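Local coordinates for salmonella typhimurium DB7155 bacteriophage DET7 tailspike (PDB 2V5I), which binds the O-antigen of Salmonella as the receptor-binding tailspike of a myovirus and probably hydrolyses the polysaccharide, at residues A[90-95]-A[122-127]; A[133-136]-A[140-143]; A[202-207]-A[213-218]; A[426-431]-A[457-462]; A[475-480]-A[484-489]. All coordinates share one frame; numbering follows the deposited sequence.

How the interactions relate
Going from the N terminus, the five contacts come in series; none nests in or crosses another. Interaction 1 closes the loop of 26 residues between 95 and 122 and ties a rung of the parallel beta-helix to an outer excursion. Interaction 2 follows in the same excursion, where two short helices meet across a three-residue connection. Interaction 3 lies back in the beta-helix and joins two strands of successive faces across its interior. Interaction 4 closes a second long stretch of chain, most of it strand, from the last turns of the helix to strand 453-460. Interaction 5 is the next hairpin of that antiparallel sheet; its centre lies about 26 Å from that of interaction 4.

Interaction 1 (A[90-95]-A[122-127]); sequences FMESKT and QSKIEG
The end of a beta-helix strand, 85-92, meets a loop of the large excursion that follows it, and Lys124 makes the join. Its ammonium group reaches two acceptors. Lys124 NZ donates to Ser93 O at 2.8 Å, with a C=O...N angle of 158° and a tilt of 19° from the carbonyl plane. Lys124 NZ also forms a salt bridge with Glu92 OE2 at 2.9 Å, on the lone pair that points away from the other carboxylate oxygen. The Glu92 chain runs out extended, and the lysine chain crosses it at about a right angle. A bend at chi3 (-100°) turns the end of the lysine toward these two oxygens. On the way the aliphatic part passes Ser93, with Lys124 CG 3.5 Å from Ser93 OG. Ser93 OG itself donates to Thr95 O at 2.8 Å. Glu92 has a second cationic partner, since OE1 pairs with Lys68. On the loop side, Ser123 OG accepts from Ile125 N in an ST turn. The two carboxylate oxygens of Glu92 thus pair with different lysines, which would probably stabilise its charged form, while a carbonyl and a carboxylate together fix the ammonium group of Lys124.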
# COMPACT_ATOMS: atom_id res chain seq x y z
N PHE A 90 24.64 16.41 17.14
CA PHE A 90 25.51 15.40 16.56
C PHE A 90 26.36 14.81 17.72
O PHE A 90 27.20 15.53 18.31
CB PHE A 90 26.43 16.02 15.49
CG PHE A 90 27.17 15.03 14.65
CD1 PHE A 90 28.35 14.43 15.10
CD2 PHE A 90 26.71 14.68 13.39
CE1 PHE A 90 29.06 13.50 14.31
CE2 PHE A 90 27.38 13.74 12.61
CZ PHE A 90 28.58 13.16 13.07
N MET A 91 26.14 13.51 18.06
CA MET A 91 26.88 12.81 19.10
C MET A 91 28.00 11.99 18.47
O MET A 91 27.74 11.24 17.52
CB MET A 91 25.92 11.88 19.83
CG MET A 91 24.78 12.58 20.44
SD MET A 91 25.14 13.90 21.61
CE MET A 91 26.07 13.03 22.85
N GLU A 92 29.26 12.17 18.91
CA GLU A 92 30.39 11.40 18.35
C GLU A 92 31.23 10.82 19.47
O GLU A 92 31.52 11.51 20.46
CB GLU A 92 31.23 12.30 17.46
CG GLU A 92 32.53 11.62 16.97
CD GLU A 92 33.27 12.41 15.94
OE1 GLU A 92 32.72 13.33 15.30
OE2 GLU A 92 34.46 12.06 15.73
N SER A 93 31.55 9.54 19.39
CA SER A 93 32.39 8.93 20.41
C SER A 93 33.76 9.52 20.35
O SER A 93 34.22 9.91 19.29
CB SER A 93 32.46 7.41 20.30
OG SER A 93 33.05 7.00 19.05
N LYS A 94 34.41 9.52 21.50
CA LYS A 94 35.82 9.89 21.60
C LYS A 94 36.71 8.77 21.06
O LYS A 94 37.65 9.00 20.27
CB LYS A 94 36.08 10.18 23.09
CG LYS A 94 37.44 10.57 23.41
CD LYS A 94 37.57 11.21 24.79
CE LYS A 94 37.40 10.27 25.91
NZ LYS A 94 37.59 11.05 27.19
N THR A 95 36.43 7.55 21.51
CA THR A 95 37.22 6.39 21.15
C THR A 95 36.79 5.88 19.77
O THR A 95 35.59 5.89 19.42
CB THR A 95 37.05 5.29 22.20
OG1 THR A 95 37.53 5.74 23.50
CG2 THR A 95 37.85 4.07 21.79
N GLN A 122 39.50 -0.89 13.30
CA GLN A 122 39.07 0.25 14.11
C GLN A 122 38.37 1.27 13.20
O GLN A 122 38.90 1.67 12.15
CB GLN A 122 40.27 0.89 14.87
CG GLN A 122 40.79 0.03 15.98
CD GLN A 122 42.01 0.61 16.72
OE1 GLN A 122 42.91 1.21 16.10
NE2 GLN A 122 41.98 0.52 18.05
N SER A 123 37.10 1.59 13.52
CA SER A 123 36.35 2.53 12.74
C SER A 123 35.25 3.15 13.59
O SER A 123 34.63 2.47 14.40
CB SER A 123 35.67 1.86 11.53
OG SER A 123 34.94 2.81 10.75
N LYS A 124 35.01 4.44 13.34
CA LYS A 124 33.92 5.15 13.96
C LYS A 124 32.75 5.31 12.98
O LYS A 124 31.67 5.79 13.36
CB LYS A 124 34.39 6.56 14.37
CG LYS A 124 34.13 6.91 15.76
CD LYS A 124 34.52 8.41 16.04
CE LYS A 124 35.83 8.59 16.70
NZ LYS A 124 35.98 10.04 17.16
N ILE A 125 32.96 4.93 11.73
CA ILE A 125 31.99 5.30 10.66
C ILE A 125 31.18 4.16 10.05
O ILE A 125 30.15 4.43 9.42
CB ILE A 125 32.64 6.11 9.52
CG1 ILE A 125 33.60 5.25 8.74
CG2 ILE A 125 33.32 7.34 10.09
CD1 ILE A 125 33.91 5.76 7.37
N GLU A 126 31.58 2.91 10.26
CA GLU A 126 30.82 1.79 9.73
C GLU A 126 31.18 0.53 10.49
O GLU A 126 32.16 0.48 11.24
CB GLU A 126 31.11 1.59 8.26
CG GLU A 126 32.53 1.25 7.94
CD GLU A 126 32.84 1.27 6.42
OE1 GLU A 126 31.96 1.55 5.58
OE2 GLU A 126 33.99 0.95 6.06
N GLY A 127 30.38 -0.50 10.30
CA GLY A 127 30.49 -1.72 11.08
C GLY A 127 29.97 -1.55 12.48
O GLY A 127 29.42 -0.50 12.84

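Interaction 2 (A[133-136]-A[140-143]); sequences NDWV and GLEA
Glu142 lies over one face of the Trp135 indole. Its CG sits 3.7 Å from the centroid of the five-membered ring, only 4° off the normal, which makes a CH-pi interaction. The carboxylate passes out beyond the rim at Trp135 CD1, nearly parallel to the indole (12°), with Glu142 CD 3.5 Å from Trp135 CD1. CG anti to the backbone N (chi1 -175°) and an extended chain carry the glutamate across the indole face, at about a right angle to the tryptophan side chain. Leu141 meets the other end of the indole at its edge, with CD2 3.8 Å from Trp135 CZ3. The same methyl touches Asp134 CB. One water joins the backbones. It donates to Trp135 O at 2.8 Å and accepts from Gly140 N and Glu142 N. Further out, Tyr128 and the backbone N of Gly131 hold the Asp134 carboxylate, and Pro130 and Leu145 also touch the tryptophan. Trp135 of helix 132-137 thus packs against the start of the short, weakly bonded helix 141-144. Dispersion and CH-pi contact join the side chains, and the water supplies the polar link between the turns.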
# COMPACT_ATOMS: atom_id res chain seq x y z
N ASN A 133 25.24 -11.41 21.10
CA ASN A 133 24.41 -11.89 19.99
C ASN A 133 25.20 -12.42 18.82
O ASN A 133 24.76 -13.28 18.07
CB ASN A 133 23.45 -10.78 19.50
CG ASN A 133 22.39 -10.42 20.51
OD1 ASN A 133 21.98 -11.23 21.35
ND2 ASN A 133 21.91 -9.18 20.42
N ASP A 134 26.41 -11.87 18.61
CA ASP A 134 27.23 -12.25 17.46
C ASP A 134 27.84 -13.65 17.70
O ASP A 134 28.18 -14.33 16.76
CB ASP A 134 28.28 -11.22 17.22
CG ASP A 134 27.67 -9.89 16.85
OD1 ASP A 134 27.00 -9.90 15.78
OD2 ASP A 134 27.74 -8.96 17.67
N TRP A 135 28.01 -14.01 18.97
CA TRP A 135 28.53 -15.35 19.30
C TRP A 135 27.56 -16.42 18.84
O TRP A 135 27.98 -17.52 18.47
CB TRP A 135 28.79 -15.50 20.79
CG TRP A 135 29.53 -14.39 21.47
CD1 TRP A 135 29.53 -14.13 22.79
CD2 TRP A 135 30.40 -13.39 20.88
NE1 TRP A 135 30.30 -13.05 23.08
CE2 TRP A 135 30.86 -12.57 21.92
CE3 TRP A 135 30.83 -13.12 19.58
CZ2 TRP A 135 31.70 -11.48 21.70
CZ3 TRP A 135 31.66 -12.04 19.36
CH2 TRP A 135 32.07 -11.24 20.41
N VAL A 136 26.25 -16.11 18.84
CA VAL A 136 25.22 -17.03 18.35
C VAL A 136 25.03 -16.93 16.83
O VAL A 136 24.93 -17.91 16.10
CB VAL A 136 23.86 -16.69 19.04
CG1 VAL A 136 22.71 -17.46 18.44
CG2 VAL A 136 23.91 -16.92 20.52
N GLY A 140 31.54 -19.70 16.49
CA GLY A 140 33.00 -19.77 16.47
C GLY A 140 33.67 -18.42 16.63
O GLY A 140 34.89 -18.35 16.86
N LEU A 141 32.91 -17.34 16.42
CA LEU A 141 33.51 -16.01 16.42
C LEU A 141 34.05 -15.63 17.80
O LEU A 141 35.10 -14.96 17.91
CB LEU A 141 32.47 -14.97 15.93
CG LEU A 141 32.98 -13.54 15.90
CD1 LEU A 141 34.12 -13.32 14.91
CD2 LEU A 141 31.79 -12.58 15.64
N GLU A 142 33.35 -16.05 18.84
CA GLU A 142 33.67 -15.68 20.19
C GLU A 142 35.14 -16.07 20.52
O GLU A 142 35.89 -15.28 21.14
CB GLU A 142 32.70 -16.33 21.17
CG GLU A 142 32.90 -15.88 22.60
CD GLU A 142 31.93 -16.48 23.61
OE1 GLU A 142 31.22 -17.44 23.26
OE2 GLU A 142 31.84 -15.97 24.74
N ALA A 143 35.54 -17.28 20.12
CA ALA A 143 36.91 -17.75 20.35
C ALA A 143 37.97 -17.03 19.54
O ALA A 143 39.16 -17.11 19.87
CB ALA A 143 37.00 -19.24 20.08
O HOH W 1 30.76 -17.98 18.78

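Interaction 3 (A[202-207]-A[213-218])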
# COMPACT_ATOMS: atom_id res chain seq x y z
N ILE A 202 18.04 4.70 18.90
CA ILE A 202 17.05 5.52 19.58
C ILE A 202 16.25 4.62 20.51
O ILE A 202 15.72 3.63 20.05
CB ILE A 202 16.09 6.20 18.56
CG1 ILE A 202 16.92 6.99 17.50
CG2 ILE A 202 15.08 7.08 19.30
CD1 ILE A 202 16.17 7.39 16.23
N THR A 203 16.18 4.98 21.79
CA THR A 203 15.53 4.15 22.79
C THR A 203 14.63 5.00 23.69
O THR A 203 15.01 6.06 24.13
CB THR A 203 16.62 3.53 23.73
OG1 THR A 203 17.53 2.74 22.97
CG2 THR A 203 15.99 2.70 24.83
N PHE A 204 13.38 4.55 23.84
CA PHE A 204 12.50 5.09 24.86
C PHE A 204 12.35 4.04 25.95
O PHE A 204 11.71 3.00 25.73
CB PHE A 204 11.13 5.39 24.21
CG PHE A 204 11.15 6.52 23.26
CD1 PHE A 204 11.24 7.80 23.69
CD2 PHE A 204 11.18 6.29 21.85
CE1 PHE A 204 11.28 8.90 22.75
CE2 PHE A 204 11.20 7.38 20.98
CZ PHE A 204 11.29 8.63 21.42
N GLU A 205 12.93 4.33 27.13
CA GLU A 205 12.98 3.41 28.24
C GLU A 205 12.08 3.97 29.36
O GLU A 205 12.34 5.05 29.90
CB GLU A 205 14.43 3.36 28.72
CG GLU A 205 14.63 2.46 29.92
CD GLU A 205 14.52 3.24 31.25
OE1 GLU A 205 15.41 4.09 31.59
OE2 GLU A 205 13.55 3.00 32.01
N ASN A 206 10.96 3.27 29.62
CA ASN A 206 10.02 3.66 30.66
C ASN A 206 9.78 2.54 31.69
O ASN A 206 8.64 2.20 32.02
CB ASN A 206 8.69 4.10 30.00
CG ASN A 206 8.85 5.38 29.23
OD1 ASN A 206 9.26 5.35 28.06
ND2 ASN A 206 8.56 6.50 29.85
N LEU A 207 10.86 1.96 32.18
CA LEU A 207 10.77 0.80 33.08
C LEU A 207 10.12 1.16 34.43
O LEU A 207 9.52 0.27 35.07
CB LEU A 207 12.18 0.20 33.31
CG LEU A 207 12.80 -0.49 32.08
CD1 LEU A 207 14.21 -0.91 32.36
CD2 LEU A 207 11.97 -1.69 31.70
N LEU A 213 4.18 6.87 26.81
CA LEU A 213 3.02 7.24 26.01
C LEU A 213 3.43 8.43 25.13
O LEU A 213 4.14 9.32 25.60
CB LEU A 213 1.87 7.72 26.89
CG LEU A 213 0.57 8.24 26.24
CD1 LEU A 213 -0.07 7.19 25.38
CD2 LEU A 213 -0.39 8.73 27.33
N GLY A 214 3.07 8.36 23.85
CA GLY A 214 3.25 9.48 22.96
C GLY A 214 4.68 9.62 22.42
O GLY A 214 5.02 10.66 21.83
N ASN A 215 5.49 8.58 22.60
CA ASN A 215 6.90 8.66 22.17
C ASN A 215 7.05 8.05 20.78
O ASN A 215 6.59 6.91 20.54
CB ASN A 215 7.79 7.85 23.15
CG ASN A 215 7.84 8.47 24.56
OD1 ASN A 215 7.79 9.69 24.71
ND2 ASN A 215 7.91 7.63 25.58
N TYR A 216 7.67 8.83 19.88
CA TYR A 216 7.78 8.43 18.49
C TYR A 216 9.13 8.69 17.89
O TYR A 216 9.85 9.61 18.31
CB TYR A 216 6.87 9.29 17.60
CG TYR A 216 5.39 9.12 17.70
CD1 TYR A 216 4.69 9.83 18.65
CD2 TYR A 216 4.73 8.27 16.86
CE1 TYR A 216 3.26 9.71 18.75
CE2 TYR A 216 3.29 8.12 16.96
CZ TYR A 216 2.62 8.86 17.92
OH TYR A 216 1.22 8.73 17.98
N VAL A 217 9.41 7.94 16.80
CA VAL A 217 10.46 8.22 15.82
C VAL A 217 9.71 8.39 14.51
O VAL A 217 8.90 7.54 14.13
CB VAL A 217 11.55 7.12 15.73
CG1 VAL A 217 12.64 7.60 14.83
CG2 VAL A 217 12.08 6.79 17.17
N ILE A 218 9.84 9.60 13.92
CA ILE A 218 9.11 9.98 12.70
C ILE A 218 10.12 10.42 11.62
O ILE A 218 10.87 11.37 11.83
CB ILE A 218 8.03 11.01 12.93
CG1 ILE A 218 7.07 10.54 14.03
CG2 ILE A 218 7.21 11.19 11.65
CD1 ILE A 218 6.09 11.67 14.45
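Phe204 and Asn215 stack across the interior of the right-handed parallel beta-helix, the fold shared with the P22 tailspike family. Strands 202-205 and 216-218 belong to different faces of the coil. Their axes come no nearer than 8.8 Å, so side chains fill the gap. Phe204 leaves its strand with CG anti to the carbonyl carbon (chi1 -69°), and this sends the ring across to the other segment. Asn215 CB sits over the centre of that ring, 3.5 Å from the centroid, in a CH-pi contact. The asparagine has the same kind of first torsion, and its amide runs on past the rim near Phe204 CD1, in a plane only 6° from that of the ring. Val217 CG2 approaches the phenyl edge near its plane, 4.0 Å from Phe204 CE2. The ring is also stacked with Phe180 of the preceding coil.

Next to it, Ile202 and Val217 meet tip to tip. Val217 turns CG1 anti to its backbone N (chi1 -173°). This brings Val217 CG1 to Ile202 CD1 at 3.8 Å and leaves CG2 for the other isoleucine branch.

The two asparagines approach from opposite directions at the end of this apolar layer. Their buried amides find partners in neighbouring coils: Asn215 OD1 accepts from Cys186 N, and Asn215 ND2 donates to Asn235 OD1 and Cys183 O. Asn206 binds Asn235 and Cys183 as well. Tyr216 starts away from the other segment; its OH is hydrogen-bonded to Asn242 and the side chain packs on Arg221 of the second subunit. Ile202 CG2 and Val217 CG2 lie 3.7 Å apart.

Interaction 4 (A[426-431]-A[457-462])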
# COMPACT_ATOMS: atom_id res chain seq x y z
N VAL A 426 4.22 -20.85 -6.47
CA VAL A 426 4.53 -21.51 -5.23
C VAL A 426 4.53 -23.02 -5.49
O VAL A 426 3.56 -23.52 -6.08
CB VAL A 426 3.48 -21.17 -4.15
CG1 VAL A 426 3.78 -21.90 -2.85
CG2 VAL A 426 3.45 -19.69 -3.86
N PRO A 427 5.59 -23.75 -5.07
CA PRO A 427 5.55 -25.21 -5.20
C PRO A 427 4.43 -25.82 -4.36
O PRO A 427 4.36 -25.61 -3.17
CB PRO A 427 6.93 -25.65 -4.69
CG PRO A 427 7.79 -24.49 -4.80
CD PRO A 427 6.90 -23.30 -4.56
N PRO A 428 3.52 -26.56 -5.01
CA PRO A 428 2.35 -27.01 -4.30
C PRO A 428 2.64 -28.02 -3.18
O PRO A 428 1.83 -28.15 -2.25
CB PRO A 428 1.46 -27.58 -5.42
CG PRO A 428 2.37 -27.81 -6.60
CD PRO A 428 3.49 -26.87 -6.45
N ASP A 429 3.81 -28.65 -3.23
CA ASP A 429 4.21 -29.59 -2.20
C ASP A 429 4.94 -28.95 -0.98
O ASP A 429 5.31 -29.64 -0.06
CB ASP A 429 5.06 -30.68 -2.81
CG ASP A 429 6.35 -30.16 -3.40
OD1 ASP A 429 6.33 -29.11 -4.11
OD2 ASP A 429 7.38 -30.84 -3.20
N LYS A 430 5.15 -27.63 -1.00
CA LYS A 430 5.93 -26.99 0.05
C LYS A 430 5.04 -26.06 0.88
O LYS A 430 5.48 -25.00 1.34
CB LYS A 430 7.08 -26.23 -0.58
CG LYS A 430 8.04 -27.10 -1.32
CD LYS A 430 8.79 -28.04 -0.41
CE LYS A 430 9.81 -28.85 -1.20
NZ LYS A 430 10.45 -29.83 -0.33
N ILE A 431 3.78 -26.46 1.05
CA ILE A 431 2.81 -25.73 1.85
C ILE A 431 2.19 -26.66 2.87
O ILE A 431 1.80 -27.78 2.53
CB ILE A 431 1.65 -25.28 0.94
CG1 ILE A 431 2.13 -24.30 -0.11
CG2 ILE A 431 0.54 -24.69 1.73
CD1 ILE A 431 1.11 -24.13 -1.21
N ALA A 457 -6.05 -28.64 -12.51
CA ALA A 457 -5.65 -29.85 -11.76
C ALA A 457 -6.25 -29.83 -10.35
O ALA A 457 -6.58 -28.79 -9.82
CB ALA A 457 -4.16 -29.90 -11.69
N LEU A 458 -6.35 -31.04 -9.78
CA LEU A 458 -6.81 -31.22 -8.42
C LEU A 458 -5.72 -32.00 -7.68
O LEU A 458 -5.08 -32.88 -8.22
CB LEU A 458 -8.11 -32.01 -8.37
CG LEU A 458 -9.24 -31.33 -9.12
CD1 LEU A 458 -9.58 -32.24 -10.23
CD2 LEU A 458 -10.46 -31.15 -8.25
N ARG A 459 -5.50 -31.62 -6.43
CA ARG A 459 -4.52 -32.31 -5.58
C ARG A 459 -5.06 -32.41 -4.15
O ARG A 459 -5.61 -31.48 -3.59
CB ARG A 459 -3.18 -31.58 -5.58
CG ARG A 459 -2.09 -32.37 -4.92
CD ARG A 459 -0.68 -31.75 -5.01
NE ARG A 459 -0.23 -31.71 -6.38
CZ ARG A 459 1.03 -31.45 -6.74
NH1 ARG A 459 1.93 -31.22 -5.83
NH2 ARG A 459 1.37 -31.41 -8.02
N ILE A 460 -4.92 -33.60 -3.58
CA ILE A 460 -5.37 -33.87 -2.22
C ILE A 460 -4.12 -34.07 -1.38
O ILE A 460 -3.47 -35.13 -1.47
CB ILE A 460 -6.23 -35.18 -2.16
CG1 ILE A 460 -7.39 -35.11 -3.14
CG2 ILE A 460 -6.76 -35.37 -0.74
CD1 ILE A 460 -8.18 -36.39 -3.36
N ASN A 461 -3.76 -33.09 -0.56
CA ASN A 461 -2.47 -33.13 0.14
C ASN A 461 -2.27 -34.39 0.99
O ASN A 461 -1.16 -34.92 1.03
CB ASN A 461 -2.31 -31.85 0.99
CG ASN A 461 -0.99 -31.80 1.70
OD1 ASN A 461 -0.94 -32.16 2.87
ND2 ASN A 461 0.09 -31.42 1.00
N LYS A 462 -3.34 -34.81 1.66
CA LYS A 462 -3.31 -36.03 2.52
C LYS A 462 -2.92 -37.25 1.71
O LYS A 462 -2.21 -38.15 2.20
CB LYS A 462 -4.67 -36.25 3.15
CG LYS A 462 -4.82 -37.55 3.99
CD LYS A 462 -6.20 -37.56 4.61
CE LYS A 462 -6.48 -38.92 5.26
NZ LYS A 462 -7.74 -38.92 6.05
O HOH W 2 0.27 -30.53 -1.77
O HOH W 3 2.91 -30.36 1.74
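Pro428 lies over one face of the Arg459 guanidinium, with its CG 3.5 Å from Arg459 NH1. Val426 and Pro427 lead into this point, and Pro427 begins a type I turn that ends at Lys430. Pro428 holds the second position, and its ring crosses the arginine side chain at about a right angle. Arg459 leaves its strand with CG anti to the backbone N (chi1 -170°). A bend at chi3 (-65°) then lays one face of the guanidinium against the proline. The group has its polar partners outside the two segments: NE forms a salt bridge with Asp468, and NH1 donates to Ala465 O. The proline supplies an apolar cover over one face of this cation. The carbonyl of Pro428 faces a water, from which Pro428 O accepts at 2.9 Å.

The turn lies in the loop before strand 431-433, the last of one face of the parallel beta-helix. Arg459 and Asn461 belong to the next part of the fold, where the three chains intertwine. There residues 457-460 pair in parallel with a strand of the second subunit.

Asp429 follows, and its carbonyl accepts from a second water. Its carboxylate lies near the arginine without touching it: Asp429 OD1 and Arg459 NH1 are 5.2 Å apart. Lys430 N closes the turn on Pro427 O at 3.1 Å. Ile431 completes the segment. Its O accepts from that second water, and its side chain packs on Phe449 of the second subunit and Val440 of the third. Asn461 ND2 donates to both waters, at 2.9 Å to the one on Pro428 O and 3.1 Å to the one shared by Asp429 O and Ile431 O.

Interaction 5 (A[475-480]-A[484-489])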
# COMPACT_ATOMS: atom_id res chain seq x y z
N HIS A 475 -7.04 -30.02 -24.64
CA HIS A 475 -5.88 -30.30 -25.49
C HIS A 475 -6.26 -29.86 -26.90
O HIS A 475 -7.36 -30.16 -27.36
CB HIS A 475 -5.67 -31.80 -25.58
CG HIS A 475 -5.31 -32.49 -24.31
ND1 HIS A 475 -4.02 -32.90 -24.05
CD2 HIS A 475 -6.06 -32.95 -23.29
CE1 HIS A 475 -4.00 -33.53 -22.88
NE2 HIS A 475 -5.23 -33.56 -22.40
N LEU A 476 -5.37 -29.19 -27.61
CA LEU A 476 -5.69 -28.90 -28.99
C LEU A 476 -5.69 -30.14 -29.88
O LEU A 476 -4.92 -31.09 -29.63
CB LEU A 476 -4.80 -27.78 -29.54
CG LEU A 476 -3.33 -27.98 -29.74
CD1 LEU A 476 -3.00 -28.87 -30.97
CD2 LEU A 476 -2.66 -26.59 -29.90
N ASN A 477 -6.61 -30.18 -30.85
CA ASN A 477 -6.60 -31.19 -31.91
C ASN A 477 -5.74 -30.71 -33.09
O ASN A 477 -6.08 -29.70 -33.73
CB ASN A 477 -8.04 -31.54 -32.36
CG ASN A 477 -8.71 -32.54 -31.44
OD1 ASN A 477 -8.14 -33.59 -31.11
ND2 ASN A 477 -10.01 -32.30 -31.14
N GLY A 478 -4.61 -31.38 -33.30
CA GLY A 478 -3.85 -31.18 -34.53
C GLY A 478 -2.85 -30.04 -34.47
O GLY A 478 -1.64 -30.26 -34.25
N TYR A 479 -3.34 -28.83 -34.62
CA TYR A 479 -2.45 -27.72 -34.93
C TYR A 479 -3.11 -26.37 -34.59
O TYR A 479 -4.35 -26.25 -34.53
CB TYR A 479 -2.10 -27.78 -36.45
CG TYR A 479 -3.30 -27.87 -37.35
CD1 TYR A 479 -3.85 -29.09 -37.69
CD2 TYR A 479 -3.90 -26.73 -37.90
CE1 TYR A 479 -4.95 -29.18 -38.51
CE2 TYR A 479 -5.02 -26.83 -38.68
CZ TYR A 479 -5.52 -28.06 -39.02
OH TYR A 479 -6.64 -28.20 -39.83
N ALA A 480 -2.28 -25.36 -34.40
CA ALA A 480 -2.78 -23.99 -34.17
C ALA A 480 -3.73 -23.60 -35.25
O ALA A 480 -3.43 -23.80 -36.46
CB ALA A 480 -1.59 -23.04 -34.13
N SER A 484 -10.56 -26.90 -33.27
CA SER A 484 -10.96 -28.13 -32.58
C SER A 484 -10.05 -28.46 -31.40
O SER A 484 -8.79 -28.31 -31.48
CB SER A 484 -10.95 -29.30 -33.57
OG SER A 484 -11.24 -30.52 -32.97
N ALA A 485 -10.67 -28.90 -30.29
CA ALA A 485 -9.98 -29.33 -29.07
C ALA A 485 -10.71 -30.52 -28.45
O ALA A 485 -11.86 -30.86 -28.83
CB ALA A 485 -9.88 -28.20 -28.06
N TRP A 486 -10.04 -31.17 -27.51
CA TRP A 486 -10.65 -32.24 -26.74
C TRP A 486 -10.51 -32.02 -25.24
O TRP A 486 -9.48 -31.50 -24.81
CB TRP A 486 -10.17 -33.61 -27.14
CG TRP A 486 -8.72 -33.95 -26.98
CD1 TRP A 486 -7.75 -33.73 -27.88
CD2 TRP A 486 -8.14 -34.80 -25.97
NE1 TRP A 486 -6.58 -34.31 -27.49
CE2 TRP A 486 -6.77 -34.94 -26.29
CE3 TRP A 486 -8.62 -35.38 -24.81
CZ2 TRP A 486 -5.90 -35.74 -25.54
CZ3 TRP A 486 -7.77 -36.14 -24.05
CH2 TRP A 486 -6.41 -36.30 -24.40
N THR A 487 -11.53 -32.44 -24.50
CA THR A 487 -11.60 -32.22 -23.03
C THR A 487 -11.51 -33.60 -22.37
O THR A 487 -12.13 -34.57 -22.81
CB THR A 487 -12.90 -31.55 -22.68
OG1 THR A 487 -12.96 -30.26 -23.36
CG2 THR A 487 -12.99 -31.23 -21.20
N GLU A 488 -10.78 -33.67 -21.26
CA GLU A 488 -10.73 -34.91 -20.49
C GLU A 488 -10.88 -34.65 -19.00
O GLU A 488 -10.48 -33.61 -18.48
CB GLU A 488 -9.49 -35.71 -20.71
CG GLU A 488 -8.25 -35.01 -20.50
CD GLU A 488 -6.96 -35.88 -20.52
OE1 GLU A 488 -6.95 -37.13 -20.73
OE2 GLU A 488 -5.89 -35.23 -20.36
N LEU A 489 -11.42 -35.68 -18.34
CA LEU A 489 -11.54 -35.76 -16.90
C LEU A 489 -10.69 -36.97 -16.52
O LEU A 489 -10.92 -38.07 -17.03
CB LEU A 489 -13.01 -36.06 -16.56
CG LEU A 489 -13.54 -35.81 -15.21
CD1 LEU A 489 -13.48 -34.31 -14.98
CD2 LEU A 489 -15.00 -36.36 -15.24
O HOH W 4 -3.93 -34.20 -29.00
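A histidine stacked on a tryptophan and hydrogen-bonded to a glutamate sets this contact apart. It sits on the beta hairpin of strands 470-476 and 485-493, in the antiparallel sheet that follows the beta-helix. The imidazole of His475 and the six-membered ring of Trp486 form an offset stack, with centroids 3.8 Å apart and planes at 6°. His475 CB lies over the five-membered ring of the same indole in a CH-pi contact. Trp486 places CG between its backbone N and carbonyl carbon (chi1 62°), which folds the indole back over its neighbour across the strands. Glu488 meets the imidazole at its edge. His475 NE2 donates to Glu488 OE2 at 2.7 Å, close to the plane of the imidazole but from above the plane of the carboxylate. The other carboxylate oxygen, OE1, is bonded to Ser501. This grip would fix the rotation of the imidazole, and the carboxylate may stabilise a positive charge on it.

The backbones carry the stack. His475 and Trp486 are a hydrogen-bonded antiparallel pair, with His475 N to Trp486 O and Trp486 N to His475 O both at 2.9 Å. Leu476 and Ala485 form the adjacent non-hydrogen-bonded pair. Toward the turn, Asn477 N donates to Ser484 O, and Asn477 ND2 donates to Ser484 OG at 2.8 Å. The asparagine amide is also held by Asn505 and Gly507. On the other side of the sheet, Thr487 bonds to Thr490 of the third subunit. At the indole edge, in its plane, a water accepts from Trp486 NE1 at 3.1 Å and makes a weak bond to Leu476 O.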